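Local coordinates for cupin domain-containing protein (Rhodopseudomonas palustris, PDB 3LAG) that is of unknown function but belongs to the cupin family, binding a nickel ion in its barrel and a calcium ion between two chains, at the nickel (II) ion site and the calcium ion site. Sequence-based numbering; all coordinates share one arbitrary frame. Chains: chain A/B, uncharacterized protein RPA4178.

Two metal sites of different character are found here, with the centres of their C-alpha atoms about 24 Å apart. Contact 1 lies inside one chain, in the cupin barrel, where three histidines hold nickel. Contact 2 lies between the two chains of the deposited assembly, perhaps not the biological pair: calcium takes ligands from a turn of chain A and a loop of chain B. No residue is shared, but sequence ties them together, because A:His35 and A:Tyr39 of contact 1 flank position 38, whose chain B copy, B:Asp38, binds calcium in contact 2. The partly occupied calcium may help hold the chains together beside that segment.

Contact 1: the nickel (II) ion site. Residues chain A 31, 33, 35, 39, 77, 79, 91. With NI (nickel (II) ion), chain C; FMT (formic acid), chain D.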
loop_
_atom_site.group_PDB
_atom_site.type_symbol
_atom_site.label_atom_id
_atom_site.label_comp_id
_atom_site.label_asym_id
_atom_site.label_seq_id
_atom_site.Cartn_x
_atom_site.Cartn_y
_atom_site.Cartn_z
ATOM N N GLY A 31 0.669 5.766 20.858
ATOM C CA GLY A 31 1.299 5.229 22.048
ATOM C C GLY A 31 2.496 4.394 21.629
ATOM O O GLY A 31 2.562 3.884 20.499
ATOM N N HIS A 33 4.723 1.367 20.967
ATOM C CA HIS A 33 4.415 -0.017 20.643
ATOM C C HIS A 33 5.620 -0.686 19.993
ATOM O O HIS A 33 6.568 -0.018 19.565
ATOM C CB HIS A 33 3.205 -0.114 19.728
ATOM C CG HIS A 33 3.372 0.642 18.455
ATOM N ND1 HIS A 33 3.163 2.000 18.362
ATOM C CD2 HIS A 33 3.758 0.235 17.225
ATOM C CE1 HIS A 33 3.395 2.396 17.127
ATOM N NE2 HIS A 33 3.762 1.345 16.421
ATOM N N HIS A 35 7.027 -3.594 17.159
ATOM C CA HIS A 35 6.686 -4.337 15.956
ATOM C C HIS A 35 7.181 -5.766 15.964
ATOM O O HIS A 35 8.366 -6.018 16.109
ATOM C CB HIS A 35 7.172 -3.589 14.720
ATOM C CG HIS A 35 6.295 -2.434 14.371
ATOM N ND1 HIS A 35 5.198 -2.566 13.548
ATOM C CD2 HIS A 35 6.311 -1.144 14.776
ATOM C CE1 HIS A 35 4.590 -1.400 13.444
ATOM N NE2 HIS A 35 5.248 -0.521 14.175
ATOM N N TYR A 39 7.449 -4.980 8.062
ATOM C CA TYR A 39 6.267 -4.320 7.521
ATOM C C TYR A 39 6.609 -3.311 6.453
ATOM O O TYR A 39 7.750 -2.838 6.366
ATOM C CB TYR A 39 5.441 -3.657 8.627
ATOM C CG TYR A 39 6.105 -2.554 9.430
ATOM C CD1 TYR A 39 5.849 -1.219 9.148
ATOM C CD2 TYR A 39 6.930 -2.847 10.515
ATOM C CE1 TYR A 39 6.416 -0.198 9.902
ATOM C CE2 TYR A 39 7.499 -1.832 11.281
ATOM C CZ TYR A 39 7.239 -0.509 10.972
ATOM O OH TYR A 39 7.803 0.496 11.729
ATOM N N HIS A 77 8.523 2.332 18.955
ATOM C CA HIS A 77 8.328 3.766 18.798
ATOM C C HIS A 77 6.931 4.181 19.207
ATOM O O HIS A 77 6.044 3.339 19.309
ATOM C CB HIS A 77 8.597 4.206 17.346
ATOM C CG HIS A 77 7.733 3.545 16.304
ATOM N ND1 HIS A 77 7.994 3.666 14.955
ATOM C CD2 HIS A 77 6.620 2.778 16.400
ATOM C CE1 HIS A 77 7.083 3.003 14.267
ATOM N NE2 HIS A 77 6.238 2.455 15.118
ATOM N N VAL A 79 4.271 6.873 17.612
ATOM C CA VAL A 79 4.025 7.708 16.445
ATOM C C VAL A 79 2.903 8.680 16.773
ATOM O O VAL A 79 1.802 8.282 17.170
ATOM C CB VAL A 79 3.697 6.859 15.206
ATOM C CG1 VAL A 79 3.217 7.746 14.065
ATOM C CG2 VAL A 79 4.929 6.030 14.802
ATOM N N GLU A 91 -0.401 0.045 6.770
ATOM C CA GLU A 91 0.718 -0.735 7.264
ATOM C C GLU A 91 0.452 -2.180 6.911
ATOM O O GLU A 91 -0.574 -2.744 7.296
ATOM C CB GLU A 91 0.845 -0.577 8.764
ATOM C CG GLU A 91 2.209 -0.891 9.266
ATOM C CD GLU A 91 2.506 -0.130 10.522
ATOM O OE1 GLU A 91 3.100 0.966 10.437
ATOM O OE2 GLU A 91 2.120 -0.630 11.587
HETATM NI NI NI C . 4.445 1.352 14.431
HETATM C C FMT D . 3.801 2.607 12.706
HETATM O O1 FMT D . 3.387 3.077 13.807
HETATM O O2 FMT D . 4.689 1.737 12.436
HETATM O O HOH W 1 2.249 0.494 13.724
#
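Three imidazole rings meet at the nickel, each turned edge-on with its NE2 pointing inward, the histidine cluster typical of a cupin barrel. The A:His35 ring carries A:Tyr39 on one face, where CE2 sits 3.3 Å above the plane toward the rim; A:His77 NE2 and A:Glu91 OE2 lie at its edge. Beneath the centre of the A:His77 ring, on one face, packs A:Val79 CG2, while FMT O2 comes in at that ring's edge. A:His33 keeps its edge toward A:His35 NE2 and the formate carbon. On its far side, ND1 donates an in-plane hydrogen bond of 2.9 Å to A:Gly31 O, nearly along the C=O axis and almost straight (172° at H), which fixes the ring's rotation and leaves NE2 for the metal. Both A:His33 and A:His77 hold CG in the crowded position between backbone N and carbonyl carbon (chi1 58° and 59°). A:His33 NE2 lies 2.1 Å from NI. Formate, a likely crystallisation additive, chelates through both oxygens, with FMT O2 at 2.0 Å from NI; water 1, farther off at 2.5 Å, is a weaker sixth ligand of a distorted six-coordinate shell. From strand 87-94, A:Glu91 reaches in on an extended chain, its carboxylate OE1 2.7 Å from FMT O2. With both ionised, two acceptors would face each other, so A:Glu91 may carry a proton here. The other A:Glu91 oxygen, OE2, lies a short 2.4 Å from water 1.

Contact 2: the calcium ion site. Residues chain A 15-16; chain B 38, 72-73. With CA (calcium ion), chain E.
Carboxylates from two chains converge on a partly occupied calcium ion, each through one oxygen. A:Glu16 and B:Asp38 cross at about a right angle, their carboxylate planes 70° apart, so that they reach the ion from different directions with OE2 and OD2 still 3.5 Å from each other. A:Glu16 gets there on a chain bent at chi2 (-59°), which folds OE2 back to 2.4 Å from CA; its CG methylene passes alongside B:Asp38. B:Asp38 comes from the partner chain, CG anti to its carbonyl carbon, and binds through OD2, also 2.4 Å from CA. The other oxygen, OD1, uses its anti lone pair to accept a hydrogen bond of 2.8 Å from the backbone B:Ala73 N, a second-shell tie that fixes the carboxylate's rotation. A:Asp15, with CG in the crowded position between backbone N and carbonyl carbon (chi1 62°), offers OD2 at 2.5 Å from CA, while its OD1 meets water 3. Waters 2 and 3 bring the ligand set close to a trigonal bipyramid. The side-chain amine of B:Lys72 contacts both waters, its NZ 2.7 Å from water 3. That same B:Lys72 NZ stays 4.4 Å from the calcium ion, so it works from the second shell and, if charged, may offset some of the negative charge gathered by the carboxylates. The calcium thus lies between the turn linking strands 7-13 and 17-24 of chain A and, on chain B, the loop before strand 39-43 together with the segment after strand 69-71, in a deposited assembly that need not be the biological pair.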
loop_
_atom_site.group_PDB
_atom_site.type_symbol
_atom_site.label_atom_id
_atom_site.label_comp_id
_atom_site.label_asym_id
_atom_site.label_seq_id
_atom_site.Cartn_x
_atom_site.Cartn_y
_atom_site.Cartn_z
ATOM N N ASP A 15 -3.174 -15.431 5.358
ATOM C CA ASP A 15 -1.938 -16.169 5.636
ATOM C C ASP A 15 -0.640 -15.437 5.256
ATOM O O ASP A 15 0.453 -15.875 5.637
ATOM C CB ASP A 15 -1.973 -17.551 4.975
ATOM C CG ASP A 15 -2.067 -17.477 3.467
ATOM O OD1 ASP A 15 -2.765 -16.579 2.949
ATOM O OD2 ASP A 15 -1.440 -18.322 2.802
ATOM N N GLU A 16 -0.750 -14.333 4.521
ATOM C CA GLU A 16 0.425 -13.595 4.052
ATOM C C GLU A 16 0.675 -12.267 4.738
ATOM O O GLU A 16 1.819 -11.898 4.954
ATOM C CB GLU A 16 0.341 -13.347 2.544
ATOM C CG GLU A 16 0.196 -14.603 1.721
ATOM C CD GLU A 16 1.341 -15.575 1.918
ATOM O OE1 GLU A 16 2.479 -15.146 2.200
ATOM O OE2 GLU A 16 1.104 -16.786 1.795
ATOM N N ASP B 38 1.220 -14.610 -4.235
ATOM C CA ASP B 38 0.082 -13.937 -3.620
ATOM C C ASP B 38 0.427 -12.462 -3.493
ATOM O O ASP B 38 1.598 -12.091 -3.315
ATOM C CB ASP B 38 -0.197 -14.493 -2.225
ATOM C CG ASP B 38 -0.677 -15.934 -2.242
ATOM O OD1 ASP B 38 -1.044 -16.490 -3.303
ATOM O OD2 ASP B 38 -0.704 -16.513 -1.156
ATOM N N LYS B 72 -4.576 -14.151 -5.147
ATOM C CA LYS B 72 -3.782 -15.367 -5.061
ATOM C C LYS B 72 -2.887 -15.570 -6.271
ATOM O O LYS B 72 -3.256 -15.225 -7.397
ATOM C CB LYS B 72 -4.708 -16.578 -4.982
ATOM C CG LYS B 72 -5.460 -16.706 -3.678
ATOM C CD LYS B 72 -4.614 -17.416 -2.644
ATOM C CE LYS B 72 -5.459 -17.878 -1.476
ATOM N NZ LYS B 72 -4.642 -18.695 -0.546
ATOM N N ALA B 73 -1.716 -16.154 -6.033
ATOM C CA ALA B 73 -0.912 -16.686 -7.116
ATOM C C ALA B 73 -1.825 -17.508 -8.017
ATOM O O ALA B 73 -2.674 -18.261 -7.534
ATOM C CB ALA B 73 0.210 -17.553 -6.568
HETATM CA CA CA E . -0.357 -18.221 0.500
HETATM O O HOH W 2 -1.767 -19.735 -0.772
HETATM O O HOH W 3 -2.719 -17.072 0.348
#